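Local coordinates for protein multisubunit Na+/H+ antiporter, A subunit (Anoxybacillus flavithermus, PDB 6Z16) that probably carries out sodium/proton antiport across the cell membrane as the A subunit of a multisubunit Mrp-type complex, at residues 457-469 and 559-573. Residues are numbered along the deposited sequence; the frame is centred on the assembly and turned at random.
Sequences WVASIFTFLYSAL and VLLFGLVLYRTFPKW
The carbonyl oxygen of Phe464 is held by two donors of its own helix. Ser467 OG reaches Phe464 O at 2.6 Å, tilted from the carbonyl plane, and Ala468 N makes the regular helical bond to the same oxygen. The CB bond of Phe464 points toward helix 552-567. With CG anti to the backbone N (chi1 -177°), the ring is carried onto the backbone of Gly563, and Phe464 CD2 lies 3.6 Å from Gly563 CA. Phe464 CZ meets the CD1 methyls of both Leu560 and Leu564. With Phe464 cut back to an alanine, the backbone of Gly563 is likely to lose its cover and the two leucine methyls their aromatic partner.

Val559 CG2 meets Trp457 NE1 and CD1, Val559 CG1 meets Ser460 OG, and Ile461 CD1 lies against Val559 CA. Trp457 and Phe562 meet rim to rim with planes at 80°, neither ring over the face of the other. Ile461 CD1 touches Phe562 CB at 3.7 Å, while Ile461 CG2 meets Leu566 CD2.

Leu465 splits its methyls. Leu465 CD1 lies at the edge of the Tyr567 ring, 3.7 Å from Tyr567 CD1. Leu465 CD2 meets the edge of the Trp573 indole, 3.7 Å from Trp573 CH2. Leu469 CD1 sits over one face of Phe570, 4.0 Å from the ring centroid, as a CH-pi contact. The hydroxyl of Tyr567 is hydrogen-bonded to Ser472.

The axes of 457-469 and 559-567 approach to 8.8 Å. Their signed crossing angle is -51°. Helix 451-472 packs on helix 552-567 and the turn and loop after it. The contact is largely apolar and rests on shape and dispersion, without hydrogen bonds between the segments.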
ATOM      1  N   TRP A 457     -74.204  91.461 -43.611  1.00 99.95           N
ATOM      2  CA  TRP A 457     -75.582  91.902 -43.780  1.00 91.30           C
ATOM      3  C   TRP A 457     -76.443  90.809 -44.399  1.00 73.55           C
ATOM      4  O   TRP A 457     -77.544  90.533 -43.900  1.00 64.40           O
ATOM      5  CB  TRP A 457     -75.626  93.166 -44.634  1.00102.51           C
ATOM      6  CG  TRP A 457     -77.005  93.646 -44.880  1.00109.92           C
ATOM      7  CD1 TRP A 457     -77.843  94.232 -43.984  1.00107.56           C
ATOM      8  CD2 TRP A 457     -77.742  93.519 -46.096  1.00114.03           C
ATOM      9  NE1 TRP A 457     -79.047  94.515 -44.579  1.00109.55           N
ATOM     10  CE2 TRP A 457     -79.012  94.076 -45.876  1.00111.84           C
ATOM     11  CE3 TRP A 457     -77.444  93.000 -47.356  1.00109.48           C
ATOM     12  CZ2 TRP A 457     -79.982  94.126 -46.868  1.00107.86           C
ATOM     13  CZ3 TRP A 457     -78.405  93.046 -48.337  1.00107.61           C
ATOM     14  CH2 TRP A 457     -79.655  93.610 -48.091  1.00108.29           C
ATOM     15  N   VAL A 458     -75.921  90.101 -45.413  1.00 72.36           N
ATOM     16  CA  VAL A 458     -76.776  89.093 -46.026  1.00 78.67           C
ATOM     17  C   VAL A 458     -76.889  87.892 -45.111  1.00101.57           C
ATOM     18  O   VAL A 458     -77.895  87.170 -45.181  1.00104.21           O
ATOM     19  CB  VAL A 458     -76.322  88.658 -47.438  1.00 82.03           C
ATOM     20  CG1 VAL A 458     -76.145  89.850 -48.345  1.00 95.48           C
ATOM     21  CG2 VAL A 458     -75.087  87.785 -47.423  1.00 86.55           C
ATOM     22  N   ALA A 459     -75.919  87.731 -44.189  1.00103.65           N
ATOM     23  CA  ALA A 459     -76.018  86.708 -43.157  1.00 91.70           C
ATOM     24  C   ALA A 459     -77.267  86.915 -42.320  1.00 77.64           C
ATOM     25  O   ALA A 459     -78.033  85.965 -42.097  1.00 68.73           O
ATOM     26  CB  ALA A 459     -74.772  86.725 -42.276  1.00 93.98           C
ATOM     27  N   SER A 460     -77.547  88.178 -41.964  1.00 79.85           N
ATOM     28  CA  SER A 460     -78.736  88.475 -41.179  1.00 73.89           C
ATOM     29  C   SER A 460     -80.000  88.165 -41.958  1.00 57.71           C
ATOM     30  O   SER A 460     -80.958  87.646 -41.366  1.00 51.44           O
ATOM     31  CB  SER A 460     -78.732  89.929 -40.730  1.00 90.54           C
ATOM     32  OG  SER A 460     -79.881  90.204 -39.954  1.00103.99           O
ATOM     33  N   ILE A 461     -79.969  88.388 -43.284  1.00 56.48           N
ATOM     34  CA  ILE A 461     -81.077  88.003 -44.158  1.00 62.18           C
ATOM     35  C   ILE A 461     -81.356  86.523 -44.010  1.00 58.61           C
ATOM     36  O   ILE A 461     -82.474  86.113 -43.654  1.00 50.75           O
ATOM     37  CB  ILE A 461     -80.755  88.345 -45.624  1.00 74.75           C
ATOM     38  CG1 ILE A 461     -80.552  89.843 -45.809  1.00 78.03           C
ATOM     39  CG2 ILE A 461     -81.852  87.818 -46.538  1.00 70.33           C
ATOM     40  CD1 ILE A 461     -81.780  90.626 -45.557  1.00 71.21           C
ATOM     41  N   PHE A 462     -80.285  85.725 -44.132  1.00 61.64           N
ATOM     42  CA  PHE A 462     -80.375  84.277 -44.046  1.00 63.11           C
ATOM     43  C   PHE A 462     -80.893  83.870 -42.681  1.00 56.93           C
ATOM     44  O   PHE A 462     -81.781  83.007 -42.584  1.00 50.37           O
ATOM     45  CB  PHE A 462     -78.998  83.674 -44.307  1.00 71.06           C
ATOM     46  CG  PHE A 462     -78.456  83.951 -45.687  1.00 94.45           C
ATOM     47  CD1 PHE A 462     -79.303  84.169 -46.762  1.00 94.71           C
ATOM     48  CD2 PHE A 462     -77.088  84.050 -45.892  1.00105.51           C
ATOM     49  CE1 PHE A 462     -78.796  84.442 -48.019  1.00 97.39           C
ATOM     50  CE2 PHE A 462     -76.575  84.323 -47.146  1.00103.01           C
ATOM     51  CZ  PHE A 462     -77.430  84.521 -48.208  1.00 95.78           C
ATOM     52  N   THR A 463     -80.454  84.617 -41.647  1.00 57.54           N
ATOM     53  CA  THR A 463     -80.851  84.361 -40.268  1.00 56.93           C
ATOM     54  C   THR A 463     -82.358  84.404 -40.134  1.00 56.18           C
ATOM     55  O   THR A 463     -82.983  83.376 -39.805  1.00 49.28           O
ATOM     56  CB  THR A 463     -80.198  85.377 -39.335  1.00 51.82           C
ATOM     57  OG1 THR A 463     -78.775  85.295 -39.461  1.00 57.01           O
ATOM     58  CG2 THR A 463     -80.576  85.088 -37.907  1.00 37.28           C
ATOM     59  N   PHE A 464     -82.950  85.515 -40.616  1.00 65.84           N
ATOM     60  CA  PHE A 464     -84.379  85.765 -40.462  1.00 61.65           C
ATOM     61  C   PHE A 464     -85.178  84.655 -41.101  1.00 59.91           C
ATOM     62  O   PHE A 464     -86.109  84.128 -40.470  1.00 65.88           O
ATOM     63  CB  PHE A 464     -84.752  87.113 -41.074  1.00 66.61           C
ATOM     64  CG  PHE A 464     -86.198  87.478 -40.897  1.00 88.04           C
ATOM     65  CD1 PHE A 464     -86.657  87.982 -39.693  1.00 99.02           C
ATOM     66  CD2 PHE A 464     -87.104  87.306 -41.933  1.00 92.56           C
ATOM     67  CE1 PHE A 464     -87.989  88.316 -39.530  1.00 97.28           C
ATOM     68  CE2 PHE A 464     -88.434  87.632 -41.774  1.00 92.63           C
ATOM     69  CZ  PHE A 464     -88.877  88.138 -40.572  1.00 92.17           C
ATOM     70  N   LEU A 465     -84.661  84.146 -42.236  1.00 63.55           N
ATOM     71  CA  LEU A 465     -85.378  83.171 -43.045  1.00 70.43           C
ATOM     72  C   LEU A 465     -85.680  81.924 -42.243  1.00 76.65           C
ATOM     73  O   LEU A 465     -86.860  81.624 -41.999  1.00 80.61           O
ATOM     74  CB  LEU A 465     -84.580  82.826 -44.298  1.00 75.08           C
ATOM     75  CG  LEU A 465     -85.268  81.793 -45.186  1.00 81.32           C
ATOM     76  CD1 LEU A 465     -86.618  82.299 -45.648  1.00 86.78           C
ATOM     77  CD2 LEU A 465     -84.393  81.457 -46.374  1.00 83.94           C
ATOM     78  N   TYR A 466     -84.637  81.309 -41.652  1.00 76.30           N
ATOM     79  CA  TYR A 466     -84.899  80.031 -40.998  1.00 71.82           C
ATOM     80  C   TYR A 466     -85.701  80.243 -39.734  1.00 69.00           C
ATOM     81  O   TYR A 466     -86.644  79.480 -39.482  1.00 70.68           O
ATOM     82  CB  TYR A 466     -83.618  79.233 -40.714  1.00 71.97           C
ATOM     83  CG  TYR A 466     -82.571  79.844 -39.802  1.00 60.70           C
ATOM     84  CD1 TYR A 466     -81.450  80.461 -40.325  1.00 57.77           C
ATOM     85  CD2 TYR A 466     -82.687  79.777 -38.418  1.00 44.78           C
ATOM     86  CE1 TYR A 466     -80.477  80.979 -39.501  1.00 52.70           C
ATOM     87  CE2 TYR A 466     -81.738  80.333 -37.595  1.00 38.35           C
ATOM     88  CZ  TYR A 466     -80.638  80.933 -38.142  1.00 44.76           C
ATOM     89  OH  TYR A 466     -79.682  81.473 -37.319  1.00 48.19           O
ATOM     90  N   SER A 467     -85.456  81.378 -39.060  1.00 74.41           N
ATOM     91  CA  SER A 467     -86.160  81.662 -37.823  1.00 70.37           C
ATOM     92  C   SER A 467     -87.631  81.868 -38.106  1.00 66.10           C
ATOM     93  O   SER A 467     -88.476  81.240 -37.451  1.00 64.74           O
ATOM     94  CB  SER A 467     -85.548  82.878 -37.135  1.00 73.97           C
ATOM     95  OG  SER A 467     -85.712  84.032 -37.929  1.00 93.85           O
ATOM     96  N   ALA A 468     -87.930  82.596 -39.194  1.00 66.00           N
ATOM     97  CA  ALA A 468     -89.315  82.791 -39.597  1.00 73.81           C
ATOM     98  C   ALA A 468     -89.928  81.459 -39.961  1.00 77.96           C
ATOM     99  O   ALA A 468     -90.946  81.055 -39.373  1.00 84.79           O
ATOM    100  CB  ALA A 468     -89.396  83.766 -40.767  1.00 83.17           C
ATOM    101  N   LEU A 469     -89.182  80.685 -40.768  1.00 83.94           N
ATOM    102  CA  LEU A 469     -89.638  79.388 -41.240  1.00101.63           C
ATOM    103  C   LEU A 469     -89.875  78.459 -40.075  1.00109.05           C
ATOM    104  O   LEU A 469     -90.893  77.749 -40.069  1.00110.95           O
ATOM    105  CB  LEU A 469     -88.616  78.804 -42.217  1.00124.47           C
ATOM    106  CG  LEU A 469     -88.944  77.575 -43.067  1.00146.25           C
ATOM    107  CD1 LEU A 469     -88.248  77.715 -44.401  1.00143.70           C
ATOM    108  CD2 LEU A 469     -88.503  76.278 -42.399  1.00155.57           C
ATOM    109  N   VAL A 559     -83.289  94.455 -43.594  1.00126.02           N
ATOM    110  CA  VAL A 559     -83.227  93.039 -43.211  1.00127.53           C
ATOM    111  C   VAL A 559     -84.628  92.459 -43.067  1.00127.41           C
ATOM    112  O   VAL A 559     -84.942  91.398 -43.623  1.00127.20           O
ATOM    113  CB  VAL A 559     -82.412  92.869 -41.913  1.00107.09           C
ATOM    114  CG1 VAL A 559     -82.616  91.482 -41.332  1.00 84.99           C
ATOM    115  CG2 VAL A 559     -80.941  93.080 -42.179  1.00 99.55           C
ATOM    116  N   LEU A 560     -85.499  93.189 -42.366  1.00130.97           N
ATOM    117  CA  LEU A 560     -86.874  92.753 -42.133  1.00132.78           C
ATOM    118  C   LEU A 560     -87.655  92.634 -43.440  1.00131.56           C
ATOM    119  O   LEU A 560     -88.277  91.599 -43.708  1.00126.31           O
ATOM    120  CB  LEU A 560     -87.550  93.734 -41.177  1.00120.89           C
ATOM    121  CG  LEU A 560     -88.990  93.502 -40.735  1.00113.15           C
ATOM    122  CD1 LEU A 560     -89.109  92.191 -39.991  1.00120.47           C
ATOM    123  CD2 LEU A 560     -89.449  94.660 -39.861  1.00119.04           C
ATOM    124  N   LEU A 561     -87.593  93.672 -44.285  1.00132.99           N
ATOM    125  CA  LEU A 561     -88.356  93.674 -45.535  1.00133.33           C
ATOM    126  C   LEU A 561     -87.853  92.618 -46.514  1.00128.97           C
ATOM    127  O   LEU A 561     -88.656  91.937 -47.166  1.00124.06           O
ATOM    128  CB  LEU A 561     -88.307  95.064 -46.182  1.00133.54           C
ATOM    129  CG  LEU A 561     -89.088  95.212 -47.494  1.00134.08           C
ATOM    130  CD1 LEU A 561     -90.562  94.930 -47.262  1.00140.67           C
ATOM    131  CD2 LEU A 561     -88.894  96.591 -48.102  1.00128.32           C
ATOM    132  N   PHE A 562     -86.532  92.435 -46.603  1.00132.70           N
ATOM    133  CA  PHE A 562     -85.998  91.470 -47.550  1.00134.71           C
ATOM    134  C   PHE A 562     -86.211  90.040 -47.071  1.00140.88           C
ATOM    135  O   PHE A 562     -86.447  89.148 -47.892  1.00140.98           O
ATOM    136  CB  PHE A 562     -84.522  91.756 -47.819  1.00127.77           C
ATOM    137  CG  PHE A 562     -84.279  93.011 -48.617  1.00140.41           C
ATOM    138  CD1 PHE A 562     -85.295  93.601 -49.358  1.00147.48           C
ATOM    139  CD2 PHE A 562     -83.038  93.606 -48.615  1.00142.57           C
ATOM    140  CE1 PHE A 562     -85.061  94.757 -50.080  1.00148.49           C
ATOM    141  CE2 PHE A 562     -82.796  94.758 -49.333  1.00145.57           C
ATOM    142  CZ  PHE A 562     -83.808  95.335 -50.065  1.00148.78           C
ATOM    143  N   GLY A 563     -86.203  89.807 -45.756  1.00142.71           N
ATOM    144  CA  GLY A 563     -86.566  88.492 -45.257  1.00137.31           C
ATOM    145  C   GLY A 563     -88.038  88.178 -45.452  1.00135.67           C
ATOM    146  O   GLY A 563     -88.403  87.029 -45.729  1.00133.82           O
ATOM    147  N   LEU A 564     -88.904  89.192 -45.315  1.00132.70           N
ATOM    148  CA  LEU A 564     -90.325  89.007 -45.614  1.00125.96           C
ATOM    149  C   LEU A 564     -90.561  88.687 -47.085  1.00122.65           C
ATOM    150  O   LEU A 564     -91.362  87.803 -47.410  1.00118.18           O
ATOM    151  CB  LEU A 564     -91.133  90.242 -45.206  1.00120.79           C
ATOM    152  CG  LEU A 564     -91.898  90.271 -43.876  1.00108.11           C
ATOM    153  CD1 LEU A 564     -91.024  90.260 -42.648  1.00 96.19           C
ATOM    154  CD2 LEU A 564     -92.824  91.478 -43.847  1.00109.36           C
ATOM    155  N   VAL A 565     -89.878  89.390 -47.995  1.00122.13           N
ATOM    156  CA  VAL A 565     -90.088  89.093 -49.412  1.00119.39           C
ATOM    157  C   VAL A 565     -89.320  87.863 -49.865  1.00109.05           C
ATOM    158  O   VAL A 565     -89.555  87.375 -50.977  1.00100.55           O
ATOM    159  CB  VAL A 565     -89.718  90.269 -50.336  1.00110.81           C
ATOM    160  CG1 VAL A 565     -90.499  91.517 -49.948  1.00 99.64           C
ATOM    161  CG2 VAL A 565     -88.230  90.515 -50.342  1.00107.24           C
ATOM    162  N   LEU A 566     -88.411  87.348 -49.038  1.00111.16           N
ATOM    163  CA  LEU A 566     -87.703  86.116 -49.350  1.00109.45           C
ATOM    164  C   LEU A 566     -88.415  84.879 -48.819  1.00114.42           C
ATOM    165  O   LEU A 566     -88.311  83.806 -49.425  1.00111.34           O
ATOM    166  CB  LEU A 566     -86.287  86.183 -48.773  1.00 95.01           C
ATOM    167  CG  LEU A 566     -85.283  85.092 -49.129  1.00 99.14           C
ATOM    168  CD1 LEU A 566     -84.974  85.145 -50.611  1.00107.84           C
ATOM    169  CD2 LEU A 566     -84.020  85.246 -48.307  1.00104.51           C
ATOM    170  N   TYR A 567     -89.153  85.002 -47.712  1.00120.19           N
ATOM    171  CA  TYR A 567     -89.794  83.824 -47.138  1.00118.44           C
ATOM    172  C   TYR A 567     -91.049  83.395 -47.896  1.00117.81           C
ATOM    173  O   TYR A 567     -91.320  82.194 -47.992  1.00112.51           O
ATOM    174  CB  TYR A 567     -90.127  84.058 -45.662  1.00119.32           C
ATOM    175  CG  TYR A 567     -90.847  82.872 -45.073  1.00130.44           C
ATOM    176  CD1 TYR A 567     -90.200  81.651 -44.956  1.00138.56           C
ATOM    177  CD2 TYR A 567     -92.173  82.960 -44.666  1.00121.30           C
ATOM    178  CE1 TYR A 567     -90.844  80.553 -44.453  1.00133.22           C
ATOM    179  CE2 TYR A 567     -92.829  81.858 -44.147  1.00119.18           C
ATOM    180  CZ  TYR A 567     -92.153  80.658 -44.044  1.00126.58           C
ATOM    181  OH  TYR A 567     -92.774  79.544 -43.539  1.00121.68           O
ATOM    182  N   ARG A 568     -91.819  84.344 -48.438  1.00122.37           N
ATOM    183  CA  ARG A 568     -93.083  83.998 -49.089  1.00122.20           C
ATOM    184  C   ARG A 568     -92.861  83.227 -50.387  1.00118.23           C
ATOM    185  O   ARG A 568     -93.676  82.370 -50.748  1.00115.56           O
ATOM    186  CB  ARG A 568     -93.896  85.272 -49.336  1.00131.21           C
ATOM    187  CG  ARG A 568     -95.246  85.080 -50.019  1.00139.34           C
ATOM    188  CD  ARG A 568     -96.204  84.260 -49.168  1.00143.77           C
ATOM    189  NE  ARG A 568     -96.587  84.948 -47.939  1.00150.66           N
ATOM    190  CZ  ARG A 568     -97.226  84.371 -46.927  1.00151.55           C
ATOM    191  NH1 ARG A 568     -97.560  83.090 -46.994  1.00148.38           N
ATOM    192  NH2 ARG A 568     -97.535  85.075 -45.847  1.00148.87           N
ATOM    193  N   THR A 569     -91.747  83.469 -51.067  1.00122.65           N
ATOM    194  CA  THR A 569     -91.433  82.780 -52.309  1.00126.44           C
ATOM    195  C   THR A 569     -90.548  81.556 -52.106  1.00125.08           C
ATOM    196  O   THR A 569     -90.004  81.042 -53.083  1.00122.31           O
ATOM    197  CB  THR A 569     -90.762  83.747 -53.284  1.00130.65           C
ATOM    198  OG1 THR A 569     -89.542  84.237 -52.710  1.00121.21           O
ATOM    199  CG2 THR A 569     -91.683  84.918 -53.581  1.00133.18           C
ATOM    200  N   PHE A 570     -90.406  81.075 -50.870  1.00128.85           N
ATOM    201  CA  PHE A 570     -89.502  79.957 -50.593  1.00129.83           C
ATOM    202  C   PHE A 570     -89.872  78.613 -51.242  1.00124.95           C
ATOM    203  O   PHE A 570     -88.934  77.872 -51.582  1.00126.21           O
ATOM    204  CB  PHE A 570     -89.347  79.792 -49.069  1.00127.49           C
ATOM    205  CG  PHE A 570     -88.371  78.721 -48.662  1.00121.95           C
ATOM    206  CD1 PHE A 570     -87.005  78.945 -48.736  1.00119.44           C
ATOM    207  CD2 PHE A 570     -88.820  77.492 -48.199  1.00116.51           C
ATOM    208  CE1 PHE A 570     -86.105  77.964 -48.361  1.00112.31           C
ATOM    209  CE2 PHE A 570     -87.926  76.506 -47.827  1.00113.72           C
ATOM    210  CZ  PHE A 570     -86.567  76.745 -47.905  1.00111.36           C
ATOM    211  N   PRO A 571     -91.141  78.225 -51.449  1.00119.06           N
ATOM    212  CA  PRO A 571     -91.387  77.029 -52.276  1.00117.28           C
ATOM    213  C   PRO A 571     -91.060  77.184 -53.758  1.00116.13           C
ATOM    214  O   PRO A 571     -91.158  76.192 -54.491  1.00113.60           O
ATOM    215  CB  PRO A 571     -92.886  76.767 -52.081  1.00119.89           C
ATOM    216  CG  PRO A 571     -93.183  77.320 -50.770  1.00114.08           C
ATOM    217  CD  PRO A 571     -92.351  78.548 -50.660  1.00113.72           C
ATOM    218  N   LYS A 572     -90.684  78.373 -54.232  1.00119.19           N
ATOM    219  CA  LYS A 572     -90.328  78.567 -55.632  1.00117.94           C
ATOM    220  C   LYS A 572     -88.848  78.310 -55.896  1.00105.61           C
ATOM    221  O   LYS A 572     -88.505  77.652 -56.884  1.00104.28           O
ATOM    222  CB  LYS A 572     -90.705  79.982 -56.074  1.00130.66           C
ATOM    223  CG  LYS A 572     -90.526  80.266 -57.548  1.00134.46           C
ATOM    224  CD  LYS A 572     -90.876  81.713 -57.840  1.00126.47           C
ATOM    225  CE  LYS A 572     -92.370  81.940 -57.704  1.00115.01           C
ATOM    226  NZ  LYS A 572     -92.756  83.321 -58.094  1.00117.46           N
ATOM    227  N   TRP A 573     -87.960  78.802 -55.034  1.00103.63           N
ATOM    228  CA  TRP A 573     -86.525  78.542 -55.145  1.00104.42           C
ATOM    229  C   TRP A 573     -86.085  77.429 -54.204  1.00107.00           C
ATOM    230  O   TRP A 573     -84.977  77.442 -53.665  1.00102.35           O
ATOM    231  CB  TRP A 573     -85.724  79.825 -54.913  1.00114.12           C
ATOM    232  CG  TRP A 573     -85.928  80.493 -53.582  1.00131.21           C
ATOM    233  CD1 TRP A 573     -86.975  81.280 -53.226  1.00128.02           C
ATOM    234  CD2 TRP A 573     -85.019  80.513 -52.467  1.00141.34           C
ATOM    235  NE1 TRP A 573     -86.815  81.743 -51.946  1.00131.51           N
ATOM    236  CE2 TRP A 573     -85.617  81.292 -51.459  1.00134.62           C
ATOM    237  CE3 TRP A 573     -83.770  79.936 -52.218  1.00147.38           C
ATOM    238  CZ2 TRP A 573     -85.013  81.506 -50.223  1.00131.78           C
ATOM    239  CZ3 TRP A 573     -83.173  80.144 -50.988  1.00141.19           C
ATOM    240  CH2 TRP A 573     -83.794  80.926 -50.008  1.00135.25           C
TER